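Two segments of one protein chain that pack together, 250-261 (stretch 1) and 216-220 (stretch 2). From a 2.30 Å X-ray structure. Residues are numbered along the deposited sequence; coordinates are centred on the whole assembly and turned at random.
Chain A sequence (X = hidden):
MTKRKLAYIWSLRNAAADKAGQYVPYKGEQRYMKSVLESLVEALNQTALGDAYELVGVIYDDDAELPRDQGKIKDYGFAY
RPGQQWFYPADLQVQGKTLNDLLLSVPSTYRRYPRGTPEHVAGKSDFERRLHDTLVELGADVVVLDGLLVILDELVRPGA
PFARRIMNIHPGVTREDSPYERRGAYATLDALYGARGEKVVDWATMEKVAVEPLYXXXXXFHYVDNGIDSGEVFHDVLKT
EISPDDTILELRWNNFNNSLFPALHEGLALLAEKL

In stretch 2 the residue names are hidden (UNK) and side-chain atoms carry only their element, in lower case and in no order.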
ATOM      1  N   GLU A 250       7.535   3.297  15.025  1.00 34.16           N
ATOM      2  CA  GLU A 250       6.386   3.181  15.901  1.00 36.35           C
ATOM      3  C   GLU A 250       5.086   3.724  15.301  1.00 33.38           C
ATOM      4  O   GLU A 250       4.085   3.162  15.457  1.00 38.15           O
ATOM      5  CB  GLU A 250       6.637   3.843  17.227  1.00 34.18           C
ATOM      6  CG  GLU A 250       7.599   3.135  18.123  1.00 36.52           C
ATOM      7  CD  GLU A 250       8.539   4.057  18.821  1.00 37.60           C
ATOM      8  OE1 GLU A 250       8.494   5.202  18.551  1.00 37.00           O
ATOM      9  OE2 GLU A 250       9.323   3.616  19.604  1.00 38.65           O
ATOM     10  N   LEU A 251       5.128   4.857  14.662  1.00 34.63           N
ATOM     11  CA  LEU A 251       3.946   5.398  14.032  1.00 42.31           C
ATOM     12  C   LEU A 251       3.393   4.529  12.894  1.00 38.17           C
ATOM     13  O   LEU A 251       2.246   4.306  12.854  1.00 42.42           O
ATOM     14  CB  LEU A 251       4.176   6.821  13.560  1.00 48.20           C
ATOM     15  CG  LEU A 251       2.979   7.580  13.022  1.00 50.45           C
ATOM     16  CD1 LEU A 251       1.738   7.290  13.809  1.00 54.74           C
ATOM     17  CD2 LEU A 251       3.237   9.044  13.060  1.00 38.77           C
ATOM     18  N   ARG A 252       4.251   4.008  12.045  1.00 43.44           N
ATOM     19  CA  ARG A 252       3.830   3.153  10.973  1.00 40.53           C
ATOM     20  C   ARG A 252       3.156   1.924  11.477  1.00 33.51           C
ATOM     21  O   ARG A 252       2.154   1.612  11.009  1.00 31.89           O
ATOM     22  CB  ARG A 252       5.017   2.691  10.120  1.00 24.76           C
ATOM     23  CG  ARG A 252       5.605   3.718   9.186  1.00 44.08           C
ATOM     24  CD  ARG A 252       6.475   3.167   8.045  1.00 35.46           C
ATOM     25  NE  ARG A 252       7.235   2.006   8.301  1.00 23.10           N
ATOM     26  CZ  ARG A 252       8.527   1.943   8.197  1.00 22.36           C
ATOM     27  NH1 ARG A 252       9.221   2.950   7.827  1.00 14.28           N
ATOM     28  NH2 ARG A 252       9.106   0.826   8.444  1.00 36.90           N
ATOM     29  N   TRP A 253       3.763   1.259  12.432  1.00 33.41           N
ATOM     30  CA  TRP A 253       3.194   0.088  13.014  1.00 32.87           C
ATOM     31  C   TRP A 253       1.860   0.454  13.671  1.00 31.33           C
ATOM     32  O   TRP A 253       0.920  -0.078  13.324  1.00 30.88           O
ATOM     33  CB  TRP A 253       4.194  -0.503  14.033  1.00 28.17           C
ATOM     34  CG  TRP A 253       3.945  -1.896  14.479  1.00 33.40           C
ATOM     35  CD1 TRP A 253       4.471  -3.013  13.978  1.00 24.79           C
ATOM     36  CD2 TRP A 253       3.091  -2.301  15.520  1.00 33.21           C
ATOM     37  NE1 TRP A 253       4.009  -4.068  14.615  1.00 27.59           N
ATOM     38  CE2 TRP A 253       3.152  -3.663  15.582  1.00 25.07           C
ATOM     39  CE3 TRP A 253       2.269  -1.629  16.414  1.00 23.83           C
ATOM     40  CZ2 TRP A 253       2.413  -4.378  16.496  1.00 34.38           C
ATOM     41  CZ3 TRP A 253       1.555  -2.315  17.275  1.00 29.72           C
ATOM     42  CH2 TRP A 253       1.619  -3.683  17.330  1.00 29.92           C
ATOM     43  N   ASN A 254       1.790   1.433  14.498  1.00 34.69           N
ATOM     44  CA  ASN A 254       0.537   1.723  15.083  1.00 31.70           C
ATOM     45  C   ASN A 254      -0.596   2.099  14.109  1.00 34.83           C
ATOM     46  O   ASN A 254      -1.691   1.688  14.283  1.00 34.97           O
ATOM     47  CB  ASN A 254       0.728   2.809  16.067  1.00 30.62           C
ATOM     48  CG  ASN A 254       1.430   2.343  17.283  1.00 32.48           C
ATOM     49  OD1 ASN A 254       1.634   1.205  17.478  1.00 29.21           O
ATOM     50  ND2 ASN A 254       1.796   3.249  18.093  1.00 41.09           N
ATOM     51  N   ASN A 255      -0.334   2.914  13.125  1.00 29.99           N
ATOM     52  CA  ASN A 255      -1.334   3.206  12.149  1.00 26.49           C
ATOM     53  C   ASN A 255      -1.686   1.943  11.353  1.00 30.46           C
ATOM     54  O   ASN A 255      -2.795   1.757  11.033  1.00 33.39           O
ATOM     55  CB  ASN A 255      -0.962   4.365  11.273  1.00 30.38           C
ATOM     56  CG  ASN A 255      -2.157   5.038  10.695  1.00 30.22           C
ATOM     57  OD1 ASN A 255      -3.111   5.287  11.374  1.00 25.30           O
ATOM     58  ND2 ASN A 255      -2.116   5.298   9.437  1.00 18.41           N
ATOM     59  N   PHE A 256      -0.710   1.117  11.026  1.00 33.17           N
ATOM     60  CA  PHE A 256      -0.978  -0.131  10.370  1.00 30.40           C
ATOM     61  C   PHE A 256      -1.805  -0.963  11.283  1.00 32.84           C
ATOM     62  O   PHE A 256      -2.704  -1.534  10.820  1.00 38.75           O
ATOM     63  CB  PHE A 256       0.234  -0.983  10.196  1.00 31.76           C
ATOM     64  CG  PHE A 256       0.873  -0.926   8.876  1.00 36.93           C
ATOM     65  CD1 PHE A 256       0.720   0.124   8.057  1.00 35.91           C
ATOM     66  CD2 PHE A 256       1.764  -1.923   8.508  1.00 39.44           C
ATOM     67  CE1 PHE A 256       1.391   0.156   6.859  1.00 39.40           C
ATOM     68  CE2 PHE A 256       2.425  -1.890   7.339  1.00 33.47           C
ATOM     69  CZ  PHE A 256       2.237  -0.870   6.514  1.00 42.33           C
ATOM     70  N   ASN A 257      -1.461  -1.089  12.563  1.00 27.07           N
ATOM     71  CA  ASN A 257      -2.244  -1.852  13.515  1.00 26.33           C
ATOM     72  C   ASN A 257      -3.509  -1.144  14.134  1.00 30.67           C
ATOM     73  O   ASN A 257      -4.462  -1.780  14.389  1.00 25.19           O
ATOM     74  CB  ASN A 257      -1.312  -2.584  14.509  1.00 31.63           C
ATOM     75  CG  ASN A 257      -0.295  -3.571  13.815  1.00 33.16           C
ATOM     76  OD1 ASN A 257      -0.452  -4.755  13.833  1.00 36.33           O
ATOM     77  ND2 ASN A 257       0.716  -3.070  13.281  1.00 38.48           N
ATOM     78  N   ASN A 258      -3.476   0.157  14.390  1.00 29.65           N
ATOM     79  CA  ASN A 258      -4.641   0.882  14.930  1.00 31.47           C
ATOM     80  C   ASN A 258      -5.695   1.328  13.945  1.00 29.06           C
ATOM     81  O   ASN A 258      -6.811   1.341  14.247  1.00 22.48           O
ATOM     82  CB  ASN A 258      -4.226   2.087  15.764  1.00 35.37           C
ATOM     83  CG  ASN A 258      -4.297   1.841  17.251  1.00 40.78           C
ATOM     84  OD1 ASN A 258      -4.522   0.750  17.686  1.00 29.31           O
ATOM     85  ND2 ASN A 258      -4.108   2.877  18.021  1.00 40.11           N
ATOM     86  N   SER A 259      -5.305   1.745  12.783  1.00 21.63           N
ATOM     87  CA  SER A 259      -6.233   2.165  11.821  1.00 24.32           C
ATOM     88  C   SER A 259      -6.244   1.570  10.437  1.00 28.85           C
ATOM     89  O   SER A 259      -7.217   1.586   9.849  1.00 26.22           O
ATOM     90  CB  SER A 259      -6.072   3.666  11.711  1.00 36.39           C
ATOM     91  OG  SER A 259      -7.131   4.223  11.067  1.00 32.01           O
ATOM     92  N   LEU A 260      -5.106   1.176   9.904  1.00 33.97           N
ATOM     93  CA  LEU A 260      -4.994   0.653   8.555  1.00 36.28           C
ATOM     94  C   LEU A 260      -5.528  -0.718   8.243  1.00 38.85           C
ATOM     95  O   LEU A 260      -6.170  -0.893   7.276  1.00 38.99           O
ATOM     96  CB  LEU A 260      -3.566   0.800   8.051  1.00 38.22           C
ATOM     97  CG  LEU A 260      -3.368   0.627   6.553  1.00 42.09           C
ATOM     98  CD1 LEU A 260      -2.465   1.707   5.993  1.00 39.73           C
ATOM     99  CD2 LEU A 260      -2.896  -0.742   6.164  1.00 30.03           C
ATOM    100  N   PHE A 261      -5.219  -1.682   9.045  1.00 31.03           N
ATOM    101  CA  PHE A 261      -5.743  -2.950   8.791  1.00 28.55           C
ATOM    102  C   PHE A 261      -7.285  -2.879   8.922  1.00 23.94           C
ATOM    103  O   PHE A 261      -7.978  -3.375   8.112  1.00 22.21           O
ATOM    104  CB  PHE A 261      -5.029  -4.030   9.625  1.00 37.77           C
ATOM    105  CG  PHE A 261      -3.572  -4.150   9.334  1.00 38.35           C
ATOM    106  CD1 PHE A 261      -3.072  -3.739   8.144  1.00 35.03           C
ATOM    107  CD2 PHE A 261      -2.723  -4.634  10.246  1.00 37.44           C
ATOM    108  CE1 PHE A 261      -1.771  -3.829   7.872  1.00 40.83           C
ATOM    109  CE2 PHE A 261      -1.406  -4.719   9.988  1.00 39.91           C
ATOM    110  CZ  PHE A 261      -0.928  -4.332   8.787  1.00 33.86           C
ATOM    111  N   UNK A 216      -3.420  12.530  16.224  1.00 46.71           N
ATOM    112  CA  UNK A 216      -4.055  11.359  15.720  1.00 44.72           C
ATOM    113  C   UNK A 216      -3.842  11.220  14.232  1.00 43.64           C
ATOM    114  O   UNK A 216      -3.709  12.162  13.551  1.00 42.00           O
ATOM    115  c   UNK A 216      -5.992  11.487  17.365  1.00 41.32           C
ATOM    116  c   UNK A 216      -6.172  10.433  18.254  1.00 42.57           C
ATOM    117  n   UNK A 216      -6.681  12.321  19.271  1.00 47.72           N
ATOM    118  c   UNK A 216      -5.996   9.063  18.174  1.00 46.95           C
ATOM    119  c   UNK A 216      -5.563  11.391  15.975  1.00 45.25           C
ATOM    120  c   UNK A 216      -6.660   8.875  20.457  1.00 39.05           C
ATOM    121  c   UNK A 216      -6.846  10.208  20.563  1.00 45.13           C
ATOM    122  c   UNK A 216      -6.325  12.598  18.025  1.00 43.57           C
ATOM    123  c   UNK A 216      -6.240   8.305  19.280  1.00 46.32           C
ATOM    124  c   UNK A 216      -6.595  10.978  19.451  1.00 48.05           C
ATOM    125  N   UNK A 217      -3.796  10.007  13.774  1.00 36.05           N
ATOM    126  CA  UNK A 217      -3.746   9.694  12.372  1.00 35.56           C
ATOM    127  C   UNK A 217      -4.602   8.495  12.082  1.00 32.34           C
ATOM    128  O   UNK A 217      -5.078   7.875  12.960  1.00 39.55           O
ATOM    129  c   UNK A 217      -2.342   9.544  11.798  1.00 35.09           C
ATOM    130  c   UNK A 217      -1.579   8.435  12.442  1.00 32.89           C
ATOM    131  o   UNK A 217      -2.485   9.289  10.423  1.00 25.06           O
ATOM    132  N   UNK A 218      -4.811   8.225  10.821  1.00 29.12           N
ATOM    133  CA  UNK A 218      -5.636   7.138  10.386  1.00 27.44           C
ATOM    134  C   UNK A 218      -5.286   6.603   9.065  1.00 26.79           C
ATOM    135  O   UNK A 218      -4.232   6.788   8.643  1.00 32.23           O
ATOM    136  N   UNK A 219      -6.172   5.849   8.470  1.00 21.74           N
ATOM    137  CA  UNK A 219      -5.991   5.281   7.178  1.00 18.58           C
ATOM    138  C   UNK A 219      -7.221   5.359   6.293  1.00 29.51           C
ATOM    139  O   UNK A 219      -8.291   5.055   6.751  1.00 28.16           O
ATOM    140  c   UNK A 219      -5.584   3.871   7.321  1.00 25.54           C
ATOM    141  N   UNK A 220      -7.048   5.684   5.019  1.00 25.55           N
ATOM    142  CA  UNK A 220      -8.163   5.781   4.082  1.00 29.33           C
ATOM    143  C   UNK A 220      -8.307   4.730   2.978  1.00 32.03           C
ATOM    144  O   UNK A 220      -7.367   4.462   2.315  1.00 29.30           O
ATOM    145  c   UNK A 220      -8.137   7.061   3.348  1.00 30.07           C
ATOM    146  o   UNK A 220      -8.636   8.025   4.179  1.00 46.87           O
TER

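Position 216 carries ten side-chain atoms, nine carbons and one nitrogen: a single carbon leads into fused five- and six-membered rings, with the nitrogen in the smaller ring. Its CA-to-CB bond points sideways, and although the end of the side chain comes nearer, it makes no contact with stretch 1. No other standard side chain has this bicyclic form, so the residue is Trp216; its CZ3 comes no closer than 6.0 Å to Asn258 ND2.

Position 217 has three side-chain atoms, a carbon bearing one oxygen and one further carbon. The branch at the first carbon separates it from serine, and the oxygen separates it from valine. Its CA-to-CB bond points toward the helix, where the terminal carbon lies 3.8 Å from Leu251 CD1 and 3.7 Å from Asn255 OD1. This is Thr217, with chi1 at -178° (t). With CG2 directed at the helix, OG1 accepts a weak bond from the backbone N of position 218, at 2.6 Å but with an N-H...O angle of only 117°.

Position 218 has no side-chain atoms. Its CA lies 3.3 Å from Ser259 OG. An ideal CB would point away from the helix yet still sit 3.4 Å from that same OG. The backbone carries the polar contact here: Asn255 ND2 donates to position 218 O at 2.7 Å with an angle of 162°, close to linear. The missing side chain identifies Gly218.

Position 219 shows one side-chain carbon and nothing beyond it. CA to CB points toward the helix, and this CB lies 3.5 Å from Leu260 CA and 3.7 Å from Leu260 CB. The backbone N of position 219 donates a weak hydrogen bond to Ser259 OG, at 3.2 Å and 122°. The residue is Ala219.

Position 220 has one carbon followed by one oxygen, unbranched. CA to CB points away, and nothing on the helix is touched. This gives Ser220, whose OG stays 8.0 Å from Ser259 OG and is hydrogen-bonded elsewhere in the structure.

The contact is compact, burying 274 Å² over both sides, with the helix and strand axes crossing at -58° and approaching to 6.2 Å. Small residues accompany this proximity: the CA atoms of Leu260 and Ala219 are 4.9 Å apart, and those of Ser259 and Gly218 are 5.2 Å apart. Within the helix, Ser259 N and Leu260 N both donate to Asn255 O, at 3.1 and 2.6 Å, where a wider pi-type turn spans 256-260. Thr217 and Ala219 supply apolar contacts, while the near-linear bond from Asn255 ND2 to Gly218 O is the better aligned of the two hydrogen bonds between helix and strand.

Stretch 2, residues 216-220: WTGAS
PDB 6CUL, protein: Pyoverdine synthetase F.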